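Long-range contact in OBG-type G domain-containing protein (Pyrococcus horikoshii, PDB 2E87), which binds GDP in the crystal and is probably a GTP-binding protein of the Obg-type, NOG1-like family, though its function is unknown: residues Thr221-Asn233 and Ile268-Asp280. Sequence-based numbering, arbitrary orientation.
Sequences TPGLLDRPISERN and IHLFEEVHGEFKD
In this Obg-type G domain, the switch II region, which follows the DxxG sequence of G proteins, packs on helix 264-277 through Ile229, Ser230 and Glu273. The Glu273 side chain leaves the helix with CG anti to the backbone N (chi1 -159°) and runs extended to the loop. Its OE1 takes a nearly straight bond from Ile229 N, whose modelled length of 2.4 Å is doubtfully short. Its OE2 accepts from Ser230 OG at 3.1 Å, met from well above the carboxylate plane, and weakly from Ser230 N. Ile229 CD1 lies 3.3 Å from Glu277 CG, one turn further along. With an alanine in place of Ile229, CD1 is gone, and a gap would probably open beside Glu277 CG and Val274 CG2. Leu225 CD2 touches both Val274 CG2 (4.1 Å) and Phe278 CE1 (3.8 Å). At the other end, Leu270 CD1 rests against the backbone, 3.4 Å from Arg227 C. Asp226 turns away from the helix and pairs with Arg227, near the P-loop residue Lys180. Leu225 also touches Val171 and Ala173 of strand 169-173 and Ile240 of helix 234-241, while Ile229 reaches Lys237 of that same helix.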
loop_
_atom_site.group_PDB
_atom_site.type_symbol
_atom_site.label_atom_id
_atom_site.label_comp_id
_atom_site.label_asym_id
_atom_site.label_seq_id
_atom_site.Cartn_x
_atom_site.Cartn_y
_atom_site.Cartn_z
ATOM N N THR A 221 -15.954 -3.271 -8.946
ATOM C CA THR A 221 -14.899 -2.537 -9.610
ATOM C C THR A 221 -15.279 -1.349 -10.476
ATOM O O THR A 221 -14.725 -1.163 -11.562
ATOM C CB THR A 221 -14.090 -3.520 -10.444
ATOM O OG1 THR A 221 -14.957 -4.181 -11.372
ATOM C CG2 THR A 221 -13.449 -4.565 -9.540
ATOM N N PRO A 222 -16.201 -0.507 -10.001
ATOM C CA PRO A 222 -16.556 0.637 -10.854
ATOM C C PRO A 222 -15.307 1.456 -11.186
ATOM O O PRO A 222 -14.464 1.705 -10.323
ATOM C CB PRO A 222 -17.552 1.418 -9.995
ATOM C CG PRO A 222 -17.003 1.198 -8.592
ATOM C CD PRO A 222 -16.634 -0.292 -8.605
ATOM N N GLY A 223 -15.189 1.860 -12.443
ATOM C CA GLY A 223 -14.046 2.646 -12.850
ATOM C C GLY A 223 -12.786 1.837 -13.064
ATOM O O GLY A 223 -11.766 2.394 -13.463
ATOM N N LEU A 224 -12.851 0.532 -12.815
ATOM C CA LEU A 224 -11.691 -0.335 -12.972
ATOM C C LEU A 224 -11.911 -1.483 -13.973
ATOM O O LEU A 224 -11.154 -1.639 -14.939
ATOM C CB LEU A 224 -11.289 -0.900 -11.597
ATOM C CG LEU A 224 -10.977 0.111 -10.463
ATOM C CD1 LEU A 224 -10.698 -0.626 -9.150
ATOM C CD2 LEU A 224 -9.765 0.991 -10.833
ATOM N N LEU A 225 -12.943 -2.291 -13.752
ATOM C CA LEU A 225 -13.200 -3.404 -14.647
ATOM C C LEU A 225 -14.533 -3.250 -15.349
ATOM O O LEU A 225 -15.209 -4.234 -15.648
ATOM C CB LEU A 225 -13.147 -4.725 -13.874
ATOM C CG LEU A 225 -11.746 -5.109 -13.395
ATOM C CD1 LEU A 225 -11.812 -6.397 -12.612
ATOM C CD2 LEU A 225 -10.811 -5.272 -14.596
ATOM N N ASP A 226 -14.887 -1.997 -15.626
ATOM C CA ASP A 226 -16.144 -1.671 -16.285
ATOM C C ASP A 226 -15.906 -0.945 -17.602
ATOM O O ASP A 226 -16.796 -0.273 -18.123
ATOM C CB ASP A 226 -17.004 -0.792 -15.371
ATOM C CG ASP A 226 -16.351 0.529 -15.060
ATOM O OD1 ASP A 226 -16.977 1.364 -14.367
ATOM O OD2 ASP A 226 -15.209 0.727 -15.512
ATOM N N ARG A 227 -14.696 -1.078 -18.132
ATOM C CA ARG A 227 -14.345 -0.447 -19.394
ATOM C C ARG A 227 -13.060 -1.037 -19.957
ATOM O O ARG A 227 -12.248 -1.590 -19.224
ATOM C CB ARG A 227 -14.193 1.053 -19.209
ATOM C CG ARG A 227 -13.042 1.450 -18.339
ATOM C CD ARG A 227 -13.309 2.802 -17.737
ATOM N NE ARG A 227 -14.559 2.783 -16.982
ATOM C CZ ARG A 227 -15.003 3.792 -16.242
ATOM N NH1 ARG A 227 -14.296 4.914 -16.149
ATOM N NH2 ARG A 227 -16.156 3.678 -15.593
ATOM N N PRO A 228 -12.869 -0.939 -21.282
ATOM C CA PRO A 228 -11.675 -1.469 -21.943
ATOM C C PRO A 228 -10.405 -1.090 -21.184
ATOM O O PRO A 228 -10.176 0.085 -20.901
ATOM C CB PRO A 228 -11.740 -0.819 -23.321
ATOM C CG PRO A 228 -13.188 -0.734 -23.569
ATOM C CD PRO A 228 -13.714 -0.218 -22.249
ATOM N N ILE A 229 -9.605 -2.092 -20.839
ATOM C CA ILE A 229 -8.357 -1.879 -20.117
ATOM C C ILE A 229 -7.338 -1.311 -21.093
ATOM O O ILE A 229 -6.538 -0.454 -20.734
ATOM C CB ILE A 229 -7.812 -3.211 -19.518
ATOM C CG1 ILE A 229 -8.905 -3.901 -18.691
ATOM C CG2 ILE A 229 -6.607 -2.934 -18.628
ATOM C CD1 ILE A 229 -8.522 -5.273 -18.178
ATOM N N SER A 230 -7.394 -1.785 -22.335
ATOM C CA SER A 230 -6.488 -1.340 -23.394
ATOM C C SER A 230 -6.485 0.174 -23.589
ATOM O O SER A 230 -5.433 0.778 -23.786
ATOM C CB SER A 230 -6.865 -2.009 -24.712
ATOM O OG SER A 230 -6.760 -3.414 -24.599
ATOM N N GLU A 231 -7.664 0.778 -23.544
ATOM C CA GLU A 231 -7.797 2.225 -23.711
ATOM C C GLU A 231 -7.297 2.972 -22.472
ATOM O O GLU A 231 -7.814 4.045 -22.141
ATOM C CB GLU A 231 -9.269 2.577 -23.953
ATOM C CG GLU A 231 -9.795 2.210 -25.336
ATOM C CD GLU A 231 -9.888 3.417 -26.260
ATOM O OE1 GLU A 231 -10.763 4.283 -26.025
ATOM O OE2 GLU A 231 -9.083 3.505 -27.212
ATOM N N ARG A 232 -6.282 2.418 -21.807
ATOM C CA ARG A 232 -5.753 3.007 -20.574
ATOM C C ARG A 232 -4.242 3.251 -20.517
ATOM O O ARG A 232 -3.460 2.563 -21.181
ATOM C CB ARG A 232 -6.127 2.107 -19.394
ATOM C CG ARG A 232 -7.613 1.853 -19.197
ATOM C CD ARG A 232 -8.182 2.825 -18.189
ATOM N NE ARG A 232 -9.232 2.216 -17.390
ATOM C CZ ARG A 232 -9.695 2.724 -16.254
ATOM N NH1 ARG A 232 -9.197 3.858 -15.776
ATOM N NH2 ARG A 232 -10.658 2.093 -15.597
ATOM N N ASN A 233 -3.852 4.228 -19.695
ATOM C CA ASN A 233 -2.445 4.576 -19.468
ATOM C C ASN A 233 -1.795 3.341 -18.872
ATOM O O ASN A 233 -2.481 2.521 -18.262
ATOM C CB ASN A 233 -2.321 5.700 -18.442
ATOM C CG ASN A 233 -3.098 6.929 -18.830
ATOM O OD1 ASN A 233 -4.266 6.844 -19.216
ATOM N ND2 ASN A 233 -2.460 8.088 -18.719
ATOM N N ILE A 268 -19.728 -8.539 -24.241
ATOM C CA ILE A 268 -18.896 -9.716 -24.507
ATOM C C ILE A 268 -17.442 -9.295 -24.781
ATOM O O ILE A 268 -16.503 -9.942 -24.329
ATOM C CB ILE A 268 -19.432 -10.548 -25.706
ATOM C CG1 ILE A 268 -20.626 -11.391 -25.266
ATOM C CG2 ILE A 268 -18.356 -11.473 -26.241
ATOM C CD1 ILE A 268 -21.352 -12.058 -26.439
ATOM N N HIS A 269 -17.243 -8.206 -25.509
ATOM C CA HIS A 269 -15.872 -7.799 -25.775
ATOM C C HIS A 269 -15.162 -7.523 -24.470
ATOM O O HIS A 269 -14.025 -7.951 -24.276
ATOM C CB HIS A 269 -15.830 -6.561 -26.665
ATOM C CG HIS A 269 -16.238 -6.829 -28.077
ATOM N ND1 HIS A 269 -16.562 -5.824 -28.963
ATOM C CD2 HIS A 269 -16.362 -7.992 -28.761
ATOM C CE1 HIS A 269 -16.869 -6.357 -30.133
ATOM N NE2 HIS A 269 -16.756 -7.670 -30.037
ATOM N N LEU A 270 -15.842 -6.823 -23.569
ATOM C CA LEU A 270 -15.251 -6.486 -22.286
ATOM C C LEU A 270 -14.961 -7.748 -21.498
ATOM O O LEU A 270 -13.888 -7.883 -20.913
ATOM C CB LEU A 270 -16.173 -5.573 -21.473
ATOM C CG LEU A 270 -15.505 -5.009 -20.215
ATOM C CD1 LEU A 270 -14.311 -4.155 -20.614
ATOM C CD2 LEU A 270 -16.507 -4.188 -19.423
ATOM N N PHE A 271 -15.912 -8.674 -21.481
ATOM C CA PHE A 271 -15.697 -9.910 -20.754
ATOM C C PHE A 271 -14.418 -10.599 -21.239
ATOM O O PHE A 271 -13.614 -11.077 -20.441
ATOM C CB PHE A 271 -16.875 -10.860 -20.945
ATOM C CG PHE A 271 -16.553 -12.272 -20.592
ATOM C CD1 PHE A 271 -16.540 -12.687 -19.267
ATOM C CD2 PHE A 271 -16.173 -13.172 -21.576
ATOM C CE1 PHE A 271 -16.148 -13.981 -18.929
ATOM C CE2 PHE A 271 -15.776 -14.472 -21.244
ATOM C CZ PHE A 271 -15.765 -14.872 -19.917
ATOM N N GLU A 272 -14.231 -10.650 -22.553
ATOM C CA GLU A 272 -13.061 -11.309 -23.121
ATOM C C GLU A 272 -11.754 -10.598 -22.758
ATOM O O GLU A 272 -10.739 -11.237 -22.498
ATOM C CB GLU A 272 -13.208 -11.430 -24.640
ATOM C CG GLU A 272 -14.515 -12.085 -25.044
ATOM C CD GLU A 272 -14.674 -12.243 -26.544
ATOM O OE1 GLU A 272 -14.534 -11.232 -27.280
ATOM O OE2 GLU A 272 -14.954 -13.387 -26.978
ATOM N N GLU A 273 -11.781 -9.274 -22.741
ATOM C CA GLU A 273 -10.598 -8.519 -22.375
ATOM C C GLU A 273 -10.282 -8.734 -20.887
ATOM O O GLU A 273 -9.127 -8.876 -20.510
ATOM C CB GLU A 273 -10.816 -7.037 -22.645
ATOM C CG GLU A 273 -9.522 -6.279 -22.780
ATOM C CD GLU A 273 -9.701 -4.803 -22.574
ATOM O OE1 GLU A 273 -9.888 -4.397 -21.413
ATOM O OE2 GLU A 273 -9.667 -4.048 -23.568
ATOM N N VAL A 274 -11.309 -8.768 -20.043
ATOM C CA VAL A 274 -11.103 -8.968 -18.612
ATOM C C VAL A 274 -10.731 -10.412 -18.298
ATOM O O VAL A 274 -9.882 -10.675 -17.440
ATOM C CB VAL A 274 -12.372 -8.561 -17.809
ATOM C CG1 VAL A 274 -12.249 -8.968 -16.348
ATOM C CG2 VAL A 274 -12.569 -7.059 -17.899
ATOM N N HIS A 275 -11.368 -11.346 -18.998
ATOM C CA HIS A 275 -11.122 -12.776 -18.804
ATOM C C HIS A 275 -9.682 -13.129 -19.155
ATOM O O HIS A 275 -9.095 -14.077 -18.599
ATOM C CB HIS A 275 -12.052 -13.603 -19.697
ATOM C CG HIS A 275 -12.036 -15.066 -19.390
ATOM N ND1 HIS A 275 -12.002 -16.033 -20.370
ATOM C CD2 HIS A 275 -12.068 -15.727 -18.209
ATOM C CE1 HIS A 275 -12.012 -17.228 -19.807
ATOM N NE2 HIS A 275 -12.051 -17.069 -18.496
ATOM N N GLY A 276 -9.135 -12.356 -20.091
ATOM C CA GLY A 276 -7.775 -12.559 -20.546
ATOM C C GLY A 276 -6.736 -11.922 -19.647
ATOM O O GLY A 276 -5.638 -12.439 -19.526
ATOM N N GLU A 277 -7.069 -10.805 -19.015
ATOM C CA GLU A 277 -6.127 -10.130 -18.134
ATOM C C GLU A 277 -5.951 -10.870 -16.816
ATOM O O GLU A 277 -4.961 -10.681 -16.139
ATOM C CB GLU A 277 -6.592 -8.703 -17.851
ATOM C CG GLU A 277 -6.485 -7.783 -19.041
ATOM C CD GLU A 277 -5.044 -7.441 -19.378
ATOM O OE1 GLU A 277 -4.204 -8.363 -19.450
ATOM O OE2 GLU A 277 -4.751 -6.244 -19.575
ATOM N N PHE A 278 -6.912 -11.713 -16.463
ATOM C CA PHE A 278 -6.856 -12.457 -15.217
ATOM C C PHE A 278 -6.934 -13.963 -15.447
ATOM O O PHE A 278 -7.784 -14.632 -14.868
ATOM C CB PHE A 278 -8.005 -12.025 -14.286
ATOM C CG PHE A 278 -7.937 -10.574 -13.850
ATOM C CD1 PHE A 278 -8.540 -9.570 -14.604
ATOM C CD2 PHE A 278 -7.261 -10.212 -12.686
ATOM C CE1 PHE A 278 -8.470 -8.229 -14.205
ATOM C CE2 PHE A 278 -7.189 -8.874 -12.285
ATOM C CZ PHE A 278 -7.793 -7.883 -13.044
ATOM N N LYS A 279 -6.040 -14.487 -16.278
ATOM C CA LYS A 279 -5.999 -15.916 -16.610
ATOM C C LYS A 279 -5.781 -16.888 -15.444
ATOM O O LYS A 279 -6.139 -18.069 -15.550
ATOM C CB LYS A 279 -4.918 -16.170 -17.662
ATOM C CG LYS A 279 -5.156 -15.471 -18.990
ATOM C CD LYS A 279 -3.956 -15.607 -19.927
ATOM C CE LYS A 279 -4.201 -14.886 -21.252
ATOM N NZ LYS A 279 -2.957 -14.759 -22.077
ATOM N N ASP A 280 -5.201 -16.407 -14.342
ATOM C CA ASP A 280 -4.940 -17.275 -13.191
ATOM C C ASP A 280 -5.984 -17.253 -12.080
ATOM O O ASP A 280 -5.766 -17.812 -11.011
ATOM C CB ASP A 280 -3.571 -16.970 -12.588
ATOM C CG ASP A 280 -2.459 -17.149 -13.582
ATOM O OD1 ASP A 280 -2.323 -18.269 -14.136
ATOM O OD2 ASP A 280 -1.726 -16.163 -13.815
#